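Local structure of 3-oxo-glucose-6-phosphate:glutamate aminotransferase (Bacillus subtilis subsp. subtilis, 4K2I) at residues V198-K203 / A225-G230; L243-Y248 / G255-I260; Y248-V253 / D347-L352. The protein catalyses the reversible pyridoxal phosphate-dependent transfer of an amino group from glutamate to 3-dehydro-glucose 6-phosphate, giving kanosamine 6-phosphate for antibiotic biosynthesis. All coordinates share one frame; numbering follows the deposited sequence.

Contact 1 of 3, residues V198-K203 / A225-G230; sequences VHLYGK and ACQGIG. With PMP (4'-deoxy-4'-aminopyridoxal-5'-phosphate), chain M; EDO (1,2-ethanediol), chain P.
The O3 side of the cofactor site in this aminotransferase is built where Q227 reaches from one strand-end loop to Y201 in the neighbouring one, joining the loops that follow strands 192-195 and 220-224. The amide of Q227 works in two directions. Its OE1 accepts the backbone N-H of Y201 at 2.8 Å from Y201 N, with the donor nearly along the C=O axis but the N-H itself bent to 140°. Its NE2, at the other corner of the same flat group, donates to the phenolic O3 of the bound pyridoxamine phosphate (NE2 to O3 2.7 Å). An extended chain beyond CG (chi2 -179°) carries the amide this far from its backbone. Nearer the main chain, one water accepts from Q227 N and donates to H199 O, 2.7 Å away. G202 also comes close, its CA 3.5 Å from Q227 O in a CA-H...O contact; with phi at 101°, the backbone here takes a shape suited to glycine. At A225, the ring edge of H199 meets a methyl group, CD2 lying 3.8 Å from A225 CB, while the two ring nitrogens are held by E223 and S205. With Y201 N on OE1, the amide is probably held so as to offer N-H to O3 (NE2 also has a weak bond to Y381), which would probably favour negative charge on that oxygen.

Contact 2 of 3, residues L243-Y248 / G255-I260; sequences LSFNPY and GKAGAI. With PMP (4'-deoxy-4'-aminopyridoxal-5'-phosphate), chain M.
F245 and A259 bury the most surface in this antiparallel pairing, followed equally by L243 and A257, and the F245 ring lies obliquely across the opposing strand. Its CE2 comes within 3.7 Å of A259 CB and 3.4 Å of G258 O, while F245 CB rests on the methyl of A257. The ring reaches back along the sheet because CG stands beside the backbone N (chi1 -52°). L243 and A259 form a hydrogen-bonded pair: L243 N donates to A259 O in the carbonyl plane, and A259 N returns a bond to L243 O from above that carbonyl's plane. A third bond, F245 N to A257 O at 2.8 Å, is the straightest of the three at 169°. Between the L243-A259 pair and the F245-A257 bond, S244 faces G258 as a non-hydrogen-bonded pair, with the CA atoms 4.0 Å apart. From this pairing the chain turns toward the cofactor phosphate. S244 OG donates to O2P at 2.6 Å and accepts N246 N in an ST turn; in the conformer described, N246 ND2 donates to O3P at 3.0 Å, a bond made less certain by a second conformer. The two strands, 240-244 and 258-262, are neighbours in the central mixed sheet, with 120-124 beyond the second; helix 103-116 packs on L243 and F245, helix 127-137 lies against I260, and the second subunit meets K256 and P247.

Contact 3 of 3, residues Y248-V253 / D347-L352; sequences YKNFGV and DHVWHL. With PMP (4'-deoxy-4'-aminopyridoxal-5'-phosphate), chain M.
At the edge of the H351 imidazole, near its plane, lie three groups of the facing loop: N250 OD1, Y248 O and the CA of K249. The ring donates from ND1 to N250 OD1 at 3.0 Å, and the acceptor sits only 7° out of the ring plane. CE1 points at Y248 O, 3.2 Å away. With CG anti to the backbone N (chi1 173°), the ring extends across to this loop. The N250 amide is gripped at both ends, for its ND2 donates to V349 O at 3.1 Å, a bent bond (138°) in which V349 O lies close to the amide plane. A weak hydrogen bond from the same nitrogen leads to N316. Within 347-352, the rings of H348 and W350 lie face against face, W350 CE3 over the centre of the imidazole, 3.5 Å above its plane, while H348 ND1 accepts W350 N. The methylenes of K249 pass obliquely by H351, CD lying 3.7 Å from CE1, before the chain bends at chi4 to set NZ 3.2 Å from the cofactor's N4A. K249 is assigned as the lysine that forms the Schiff base with pyridoxal phosphate; here, with the cofactor in its amine form, it is not bonded to it. Such a lysine, on a loop after a strand of the large domain, is a hallmark of fold-type I PLP enzymes.

The three contacts meet at one pyridoxamine phosphate and illustrate how separate loops share a cofactor: contact 1 holds O3, contact 2 helps to hold the phosphate, and contact 3 carries the lysine beside the amino group; G127, T128 and, from the second subunit, N294 also bind it. Contacts 1 and 3 are centred about 7 Å apart, and loop 198-203 is tied to 347-352 by a probable hydrogen bond from V349 N to G202 O and a salt bridge between K203 NZ and D347 OD1 (3.0 Å). Contacts 2 and 3 share Y248 and are probably joined by a hydrogen bond from V253 N to F245 O (2.7 Å). Contacts 1 and 2 pack directly, C226 CB 3.6 Å from S244 CB.

Contact 1 of 3, residues V198-K203 / A225-G230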
loop_
_atom_site.group_PDB
_atom_site.type_symbol
_atom_site.label_atom_id
_atom_site.label_comp_id
_atom_site.label_asym_id
_atom_site.label_seq_id
_atom_site.Cartn_x
_atom_site.Cartn_y
_atom_site.Cartn_z
ATOM N N VAL B 198 -21.869 1.766 7.460
ATOM C CA VAL B 198 -20.626 1.570 8.186
ATOM C C VAL B 198 -20.931 0.897 9.508
ATOM O O VAL B 198 -21.790 1.359 10.248
ATOM C CB VAL B 198 -19.960 2.920 8.504
ATOM C CG1 VAL B 198 -18.673 2.694 9.311
ATOM C CG2 VAL B 198 -19.696 3.685 7.216
ATOM N N HIS B 199 -20.219 -0.183 9.813
ATOM C CA HIS B 199 -20.395 -0.841 11.100
ATOM C C HIS B 199 -19.454 -0.184 12.093
ATOM O O HIS B 199 -18.378 -0.701 12.399
ATOM C CB HIS B 199 -20.171 -2.349 10.976
ATOM C CG HIS B 199 -20.974 -2.967 9.875
ATOM N ND1 HIS B 199 -22.282 -2.610 9.624
ATOM C CD2 HIS B 199 -20.644 -3.882 8.933
ATOM C CE1 HIS B 199 -22.731 -3.287 8.583
ATOM N NE2 HIS B 199 -21.759 -4.069 8.147
ATOM N N LEU B 200 -19.884 0.978 12.574
ATOM C CA LEU B 200 -19.043 1.885 13.332
ATOM C C LEU B 200 -18.756 1.343 14.717
ATOM O O LEU B 200 -19.660 0.861 15.401
ATOM C CB LEU B 200 -19.705 3.259 13.426
ATOM C CG LEU B 200 -18.779 4.422 13.809
ATOM C CD1 LEU B 200 -17.607 4.470 12.833
ATOM C CD2 LEU B 200 -19.541 5.749 13.801
ATOM N N TYR B 201 -17.480 1.406 15.098
ATOM C CA TYR B 201 -16.994 0.953 16.410
ATOM C C TYR B 201 -17.099 -0.574 16.596
ATOM O O TYR B 201 -16.862 -1.091 17.691
ATOM C CB TYR B 201 -17.717 1.681 17.555
ATOM C CG TYR B 201 -17.856 3.198 17.392
ATOM C CD1 TYR B 201 -16.821 3.974 16.867
ATOM C CD2 TYR B 201 -19.028 3.850 17.775
ATOM C CE1 TYR B 201 -16.955 5.367 16.720
ATOM C CE2 TYR B 201 -19.164 5.236 17.639
ATOM C CZ TYR B 201 -18.120 5.979 17.116
ATOM O OH TYR B 201 -18.270 7.330 16.980
ATOM N N GLY B 202 -17.454 -1.289 15.529
ATOM C CA GLY B 202 -17.637 -2.730 15.611
ATOM C C GLY B 202 -19.095 -3.159 15.710
ATOM O O GLY B 202 -19.396 -4.353 15.750
ATOM N N LYS B 203 -20.006 -2.192 15.737
ATOM C CA LYS B 203 -21.441 -2.476 15.831
ATOM C C LYS B 203 -22.054 -2.740 14.450
ATOM O O LYS B 203 -21.909 -1.937 13.544
ATOM C CB LYS B 203 -22.160 -1.294 16.487
ATOM C CG LYS B 203 -23.684 -1.407 16.542
ATOM C CD LYS B 203 -24.145 -2.301 17.676
ATOM C CE LYS B 203 -25.668 -2.375 17.742
ATOM N NZ LYS B 203 -26.155 -3.362 18.755
ATOM N N ALA B 225 -17.025 -2.540 6.607
ATOM C CA ALA B 225 -16.861 -3.345 7.814
ATOM C C ALA B 225 -15.412 -3.300 8.275
ATOM O O ALA B 225 -14.913 -4.242 8.895
ATOM C CB ALA B 225 -17.277 -4.785 7.542
ATOM N N CYS B 226 -14.725 -2.203 7.971
ATOM C CA CYS B 226 -13.318 -2.103 8.325
ATOM C C CYS B 226 -13.044 -2.261 9.824
ATOM O O CYS B 226 -11.961 -2.699 10.207
ATOM C CB CYS B 226 -12.693 -0.837 7.741
ATOM S SG CYS B 226 -12.605 -0.951 5.923
ATOM N N GLN B 227 -14.029 -1.953 10.665
ATOM C CA GLN B 227 -13.870 -2.151 12.108
ATOM C C GLN B 227 -14.669 -3.355 12.631
ATOM O O GLN B 227 -14.787 -3.545 13.833
ATOM C CB GLN B 227 -14.291 -0.890 12.878
ATOM C CG GLN B 227 -13.539 0.368 12.441
ATOM C CD GLN B 227 -13.945 1.606 13.216
ATOM O OE1 GLN B 227 -14.917 1.602 13.973
ATOM N NE2 GLN B 227 -13.193 2.676 13.032
ATOM N N GLY B 228 -15.225 -4.163 11.734
ATOM C CA GLY B 228 -16.157 -5.186 12.160
ATOM C C GLY B 228 -15.771 -6.641 11.954
ATOM O O GLY B 228 -16.654 -7.501 11.946
ATOM N N ILE B 229 -14.481 -6.946 11.808
ATOM C CA ILE B 229 -14.114 -8.351 11.639
ATOM C C ILE B 229 -14.602 -9.180 12.826
ATOM O O ILE B 229 -14.422 -8.796 13.985
ATOM C CB ILE B 229 -12.606 -8.587 11.373
ATOM C CG1 ILE B 229 -12.395 -10.047 10.953
ATOM C CG2 ILE B 229 -11.755 -8.246 12.603
ATOM C CD1 ILE B 229 -11.209 -10.290 10.069
ATOM N N GLY B 230 -15.268 -10.289 12.524
ATOM C CA GLY B 230 -15.789 -11.184 13.548
ATOM C C GLY B 230 -17.297 -11.128 13.746
ATOM O O GLY B 230 -17.864 -11.991 14.416
HETATM N N1 PMP M . -13.393 2.721 7.309
HETATM C C2 PMP M . -13.320 2.800 8.682
HETATM C C2A PMP M . -14.612 2.850 9.465
HETATM C C3 PMP M . -12.046 2.831 9.288
HETATM O O3 PMP M . -11.884 2.909 10.644
HETATM C C4 PMP M . -10.895 2.788 8.516
HETATM C C4A PMP M . -9.521 2.831 9.216
HETATM N N4A PMP M . -9.524 3.560 10.494
HETATM C C5 PMP M . -11.017 2.712 7.119
HETATM C C6 PMP M . -12.267 2.681 6.538
HETATM C C5A PMP M . -9.820 2.663 6.210
HETATM O O4P PMP M . -9.083 1.491 6.419
HETATM P P PMP M . -7.520 1.450 6.048
HETATM O O1P PMP M . -7.319 2.176 4.740
HETATM O O2P PMP M . -7.040 -0.003 6.002
HETATM O O3P PMP M . -6.770 2.271 7.118
HETATM C C1 EDO P . -19.293 10.722 16.916
HETATM O O1 EDO P . -19.274 11.266 15.595
HETATM C C2 EDO P . -20.462 9.753 17.053
HETATM O O2 EDO P . -20.331 8.752 16.034
HETATM O O HOH W 1 -16.643 -0.910 10.395
#

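Contact 2 of 3, residues L243-Y248 / G255-I260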
loop_
_atom_site.group_PDB
_atom_site.type_symbol
_atom_site.label_atom_id
_atom_site.label_comp_id
_atom_site.label_asym_id
_atom_site.label_seq_id
_atom_site.Cartn_x
_atom_site.Cartn_y
_atom_site.Cartn_z
ATOM N N LEU B 243 -12.942 -4.851 4.319
ATOM C CA LEU B 243 -12.260 -5.002 5.597
ATOM C C LEU B 243 -10.960 -4.204 5.568
ATOM O O LEU B 243 -10.416 -3.952 4.499
ATOM C CB LEU B 243 -11.932 -6.478 5.860
ATOM C CG LEU B 243 -13.120 -7.438 6.056
ATOM C CD1 LEU B 243 -12.653 -8.882 6.078
ATOM C CD2 LEU B 243 -13.889 -7.110 7.332
ATOM N N SER B 244 -10.498 -3.788 6.746
ATOM C CA SER B 244 -9.160 -3.237 6.924
ATOM C C SER B 244 -8.342 -4.146 7.841
ATOM O O SER B 244 -8.877 -4.687 8.815
ATOM C CB SER B 244 -9.218 -1.855 7.560
ATOM O OG SER B 244 -7.920 -1.477 7.975
ATOM N N PHE B 245 -7.055 -4.307 7.529
ATOM C CA PHE B 245 -6.134 -5.060 8.392
ATOM C C PHE B 245 -5.005 -4.152 8.897
ATOM O O PHE B 245 -3.887 -4.614 9.144
ATOM C CB PHE B 245 -5.549 -6.285 7.670
ATOM C CG PHE B 245 -6.598 -7.185 7.054
ATOM C CD1 PHE B 245 -7.594 -7.738 7.837
ATOM C CD2 PHE B 245 -6.579 -7.474 5.699
ATOM C CE1 PHE B 245 -8.573 -8.558 7.278
ATOM C CE2 PHE B 245 -7.552 -8.292 5.129
ATOM C CZ PHE B 245 -8.554 -8.832 5.926
ATOM N N ASN B 246 -5.285 -2.858 9.025
ATOM C CA ASN B 246 -4.266 -1.975 9.569
ATOM C C ASN B 246 -3.984 -2.373 11.026
ATOM O O ASN B 246 -4.811 -3.044 11.656
ATOM C CB ASN B 246 -4.565 -0.472 9.296
ATOM C CG ASN B 246 -5.478 0.189 10.328
ATOM O OD1 ASN B 246 -5.528 -0.182 11.500
ATOM N ND2 ASN B 246 -6.173 1.226 9.886
ATOM N N PRO B 247 -2.803 -2.017 11.548
ATOM C CA PRO B 247 -2.372 -2.522 12.867
ATOM C C PRO B 247 -3.294 -2.234 14.068
ATOM O O PRO B 247 -3.174 -2.935 15.067
ATOM C CB PRO B 247 -1.008 -1.845 13.074
ATOM C CG PRO B 247 -0.505 -1.585 11.690
ATOM C CD PRO B 247 -1.729 -1.253 10.878
ATOM N N TYR B 248 -4.177 -1.238 13.978
ATOM C CA TYR B 248 -5.079 -0.886 15.081
ATOM C C TYR B 248 -6.386 -1.691 15.114
ATOM O O TYR B 248 -7.173 -1.565 16.058
ATOM C CB TYR B 248 -5.472 0.592 15.013
ATOM C CG TYR B 248 -4.345 1.564 15.203
ATOM C CD1 TYR B 248 -3.961 1.958 16.474
ATOM C CD2 TYR B 248 -3.673 2.103 14.115
ATOM C CE1 TYR B 248 -2.942 2.852 16.663
ATOM C CE2 TYR B 248 -2.639 3.002 14.292
ATOM C CZ TYR B 248 -2.276 3.370 15.574
ATOM O OH TYR B 248 -1.247 4.265 15.777
ATOM N N GLY B 255 1.446 -3.220 8.852
ATOM C CA GLY B 255 1.473 -2.302 7.727
ATOM C C GLY B 255 0.047 -2.089 7.231
ATOM O O GLY B 255 -0.906 -2.456 7.904
ATOM N N LYS B 256 -0.119 -1.499 6.061
ATOM C CA LYS B 256 -1.464 -1.288 5.540
ATOM C C LYS B 256 -1.924 -2.486 4.739
ATOM O O LYS B 256 -1.130 -3.101 4.038
ATOM C CB LYS B 256 -1.519 -0.012 4.703
ATOM C CG LYS B 256 -1.410 1.233 5.586
ATOM C CD LYS B 256 -1.616 2.531 4.835
ATOM C CE LYS B 256 -0.350 2.987 4.153
ATOM N NZ LYS B 256 -0.212 2.308 2.840
ATOM N N ALA B 257 -3.199 -2.829 4.873
ATOM C CA ALA B 257 -3.799 -3.892 4.079
ATOM C C ALA B 257 -5.308 -3.880 4.295
ATOM O O ALA B 257 -5.786 -3.303 5.266
ATOM C CB ALA B 257 -3.222 -5.253 4.483
ATOM N N GLY B 258 -6.049 -4.526 3.400
ATOM C CA GLY B 258 -7.476 -4.706 3.582
ATOM C C GLY B 258 -7.981 -5.841 2.712
ATOM O O GLY B 258 -7.191 -6.594 2.158
ATOM N N ALA B 259 -9.300 -5.959 2.581
ATOM C CA ALA B 259 -9.877 -6.957 1.683
ATOM C C ALA B 259 -11.255 -6.566 1.147
ATOM O O ALA B 259 -12.012 -5.830 1.793
ATOM C CB ALA B 259 -9.957 -8.320 2.376
ATOM N N ILE B 260 -11.563 -7.078 -0.039
ATOM C CA ILE B 260 -12.920 -7.077 -0.582
ATOM C C ILE B 260 -13.438 -8.513 -0.567
ATOM O O ILE B 260 -12.719 -9.429 -0.951
ATOM C CB ILE B 260 -12.924 -6.593 -2.032
ATOM C CG1 ILE B 260 -12.420 -5.152 -2.121
ATOM C CG2 ILE B 260 -14.311 -6.695 -2.631
ATOM C CD1 ILE B 260 -12.043 -4.737 -3.536
HETATM N N1 PMP M . -13.393 2.721 7.309
HETATM C C2 PMP M . -13.320 2.800 8.682
HETATM C C2A PMP M . -14.612 2.850 9.465
HETATM C C3 PMP M . -12.046 2.831 9.288
HETATM O O3 PMP M . -11.884 2.909 10.644
HETATM C C4 PMP M . -10.895 2.788 8.516
HETATM C C4A PMP M . -9.521 2.831 9.216
HETATM N N4A PMP M . -9.524 3.560 10.494
HETATM C C5 PMP M . -11.017 2.712 7.119
HETATM C C6 PMP M . -12.267 2.681 6.538
HETATM C C5A PMP M . -9.820 2.663 6.210
HETATM O O4P PMP M . -9.083 1.491 6.419
HETATM P P PMP M . -7.520 1.450 6.048
HETATM O O1P PMP M . -7.319 2.176 4.740
HETATM O O2P PMP M . -7.040 -0.003 6.002
HETATM O O3P PMP M . -6.770 2.271 7.118
#

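Contact 3 of 3, residues Y248-V253 / D347-L352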
loop_
_atom_site.group_PDB
_atom_site.type_symbol
_atom_site.label_atom_id
_atom_site.label_comp_id
_atom_site.label_asym_id
_atom_site.label_seq_id
_atom_site.Cartn_x
_atom_site.Cartn_y
_atom_site.Cartn_z
ATOM N N TYR B 248 -4.177 -1.238 13.978
ATOM C CA TYR B 248 -5.079 -0.886 15.081
ATOM C C TYR B 248 -6.386 -1.691 15.114
ATOM O O TYR B 248 -7.173 -1.565 16.058
ATOM C CB TYR B 248 -5.472 0.592 15.013
ATOM C CG TYR B 248 -4.345 1.564 15.203
ATOM C CD1 TYR B 248 -3.961 1.958 16.474
ATOM C CD2 TYR B 248 -3.673 2.103 14.115
ATOM C CE1 TYR B 248 -2.942 2.852 16.663
ATOM C CE2 TYR B 248 -2.639 3.002 14.292
ATOM C CZ TYR B 248 -2.276 3.370 15.574
ATOM O OH TYR B 248 -1.247 4.265 15.777
ATOM N N LYS B 249 -6.639 -2.490 14.091
ATOM C CA LYS B 249 -7.928 -3.177 13.998
ATOM C C LYS B 249 -7.980 -4.412 14.899
ATOM O O LYS B 249 -6.950 -4.855 15.397
ATOM C CB LYS B 249 -8.234 -3.532 12.538
ATOM C CG LYS B 249 -8.343 -2.305 11.628
ATOM C CD LYS B 249 -9.492 -1.415 12.091
ATOM C CE LYS B 249 -9.576 -0.120 11.304
ATOM N NZ LYS B 249 -8.409 0.758 11.635
ATOM N N ASN B 250 -9.178 -4.953 15.120
ATOM C CA ASN B 250 -9.341 -6.193 15.892
ATOM C C ASN B 250 -8.407 -7.298 15.389
ATOM O O ASN B 250 -7.854 -8.086 16.168
ATOM C CB ASN B 250 -10.800 -6.657 15.875
ATOM C CG ASN B 250 -11.701 -5.781 16.733
ATOM O OD1 ASN B 250 -11.390 -4.613 17.005
ATOM N ND2 ASN B 250 -12.820 -6.342 17.170
ATOM N N PHE B 251 -8.214 -7.323 14.077
ATOM C CA PHE B 251 -7.180 -8.148 13.476
ATOM C C PHE B 251 -6.452 -7.299 12.458
ATOM O O PHE B 251 -7.071 -6.790 11.527
ATOM C CB PHE B 251 -7.781 -9.374 12.786
ATOM C CG PHE B 251 -6.861 -10.006 11.768
ATOM C CD1 PHE B 251 -5.562 -10.355 12.106
ATOM C CD2 PHE B 251 -7.301 -10.249 10.476
ATOM C CE1 PHE B 251 -4.718 -10.924 11.181
ATOM C CE2 PHE B 251 -6.470 -10.826 9.545
ATOM C CZ PHE B 251 -5.167 -11.162 9.897
ATOM N N GLY B 252 -5.144 -7.172 12.627
ATOM C CA GLY B 252 -4.322 -6.373 11.735
ATOM C C GLY B 252 -2.994 -7.026 11.393
ATOM O O GLY B 252 -2.564 -7.985 12.049
ATOM N N VAL B 253 -2.339 -6.523 10.354
ATOM C CA VAL B 253 -1.010 -7.021 10.005
ATOM C C VAL B 253 0.030 -6.031 10.542
ATOM O O VAL B 253 -0.216 -5.399 11.568
ATOM C CB VAL B 253 -0.898 -7.295 8.489
ATOM C CG1 VAL B 253 -1.872 -8.403 8.116
ATOM C CG2 VAL B 253 -1.209 -6.032 7.657
ATOM N N ASP B 347 -24.375 -8.526 18.171
ATOM C CA ASP B 347 -23.973 -7.966 16.889
ATOM C C ASP B 347 -22.989 -6.810 17.061
ATOM O O ASP B 347 -23.146 -5.760 16.446
ATOM C CB ASP B 347 -25.208 -7.524 16.094
ATOM C CG ASP B 347 -26.043 -6.490 16.828
ATOM O OD1 ASP B 347 -25.760 -6.230 18.026
ATOM O OD2 ASP B 347 -26.990 -5.944 16.208
ATOM N N HIS B 348 -21.964 -7.037 17.882
ATOM C CA HIS B 348 -20.941 -6.038 18.185
ATOM C C HIS B 348 -19.641 -6.781 18.418
ATOM O O HIS B 348 -19.631 -7.809 19.107
ATOM C CB HIS B 348 -21.302 -5.284 19.473
ATOM C CG HIS B 348 -20.778 -3.878 19.536
ATOM N ND1 HIS B 348 -19.507 -3.530 19.127
ATOM C CD2 HIS B 348 -21.359 -2.733 19.974
ATOM C CE1 HIS B 348 -19.331 -2.232 19.304
ATOM N NE2 HIS B 348 -20.440 -1.722 19.810
ATOM N N VAL B 349 -18.544 -6.274 17.856
ATOM C CA VAL B 349 -17.240 -6.850 18.155
ATOM C C VAL B 349 -16.321 -5.918 18.957
ATOM O O VAL B 349 -15.147 -6.222 19.167
ATOM C CB VAL B 349 -16.539 -7.353 16.889
ATOM C CG1 VAL B 349 -17.281 -8.555 16.339
ATOM C CG2 VAL B 349 -16.447 -6.244 15.848
ATOM N N TRP B 350 -16.857 -4.780 19.386
ATOM C CA TRP B 350 -16.175 -3.928 20.352
ATOM C C TRP B 350 -14.788 -3.465 19.895
ATOM O O TRP B 350 -13.791 -3.640 20.597
ATOM C CB TRP B 350 -16.104 -4.652 21.709
ATOM C CG TRP B 350 -17.455 -5.124 22.152
ATOM C CD1 TRP B 350 -17.910 -6.416 22.178
ATOM C CD2 TRP B 350 -18.550 -4.304 22.577
ATOM N NE1 TRP B 350 -19.213 -6.450 22.617
ATOM C CE2 TRP B 350 -19.630 -5.167 22.867
ATOM C CE3 TRP B 350 -18.717 -2.925 22.758
ATOM C CZ2 TRP B 350 -20.862 -4.694 23.338
ATOM C CZ3 TRP B 350 -19.945 -2.454 23.222
ATOM C CH2 TRP B 350 -21.003 -3.339 23.497
ATOM N N HIS B 351 -14.726 -2.885 18.707
ATOM C CA HIS B 351 -13.480 -2.300 18.238
ATOM C C HIS B 351 -13.189 -1.047 19.061
ATOM O O HIS B 351 -12.039 -0.792 19.465
ATOM C CB HIS B 351 -13.557 -1.956 16.746
ATOM C CG HIS B 351 -12.367 -1.201 16.259
ATOM N ND1 HIS B 351 -11.145 -1.800 16.053
ATOM C CD2 HIS B 351 -12.198 0.113 15.982
ATOM C CE1 HIS B 351 -10.279 -0.891 15.643
ATOM N NE2 HIS B 351 -10.895 0.277 15.588
ATOM N N LEU B 352 -14.252 -0.282 19.308
ATOM C CA LEU B 352 -14.212 0.873 20.186
ATOM C C LEU B 352 -15.386 0.786 21.168
ATOM O O LEU B 352 -16.371 0.089 20.902
ATOM C CB LEU B 352 -14.233 2.165 19.369
ATOM C CG LEU B 352 -12.963 2.509 18.567
ATOM C CD1 LEU B 352 -13.295 3.261 17.288
ATOM C CD2 LEU B 352 -11.997 3.344 19.392
HETATM N N1 PMP M . -13.393 2.721 7.309
HETATM C C2 PMP M . -13.320 2.800 8.682
HETATM C C2A PMP M . -14.612 2.850 9.465
HETATM C C3 PMP M . -12.046 2.831 9.288
HETATM O O3 PMP M . -11.884 2.909 10.644
HETATM C C4 PMP M . -10.895 2.788 8.516
HETATM C C4A PMP M . -9.521 2.831 9.216
HETATM N N4A PMP M . -9.524 3.560 10.494
HETATM C C5 PMP M . -11.017 2.712 7.119
HETATM C C6 PMP M . -12.267 2.681 6.538
HETATM C C5A PMP M . -9.820 2.663 6.210
HETATM O O4P PMP M . -9.083 1.491 6.419
HETATM P P PMP M . -7.520 1.450 6.048
HETATM O O1P PMP M . -7.319 2.176 4.740
HETATM O O2P PMP M . -7.040 -0.003 6.002
HETATM O O3P PMP M . -6.770 2.271 7.118
#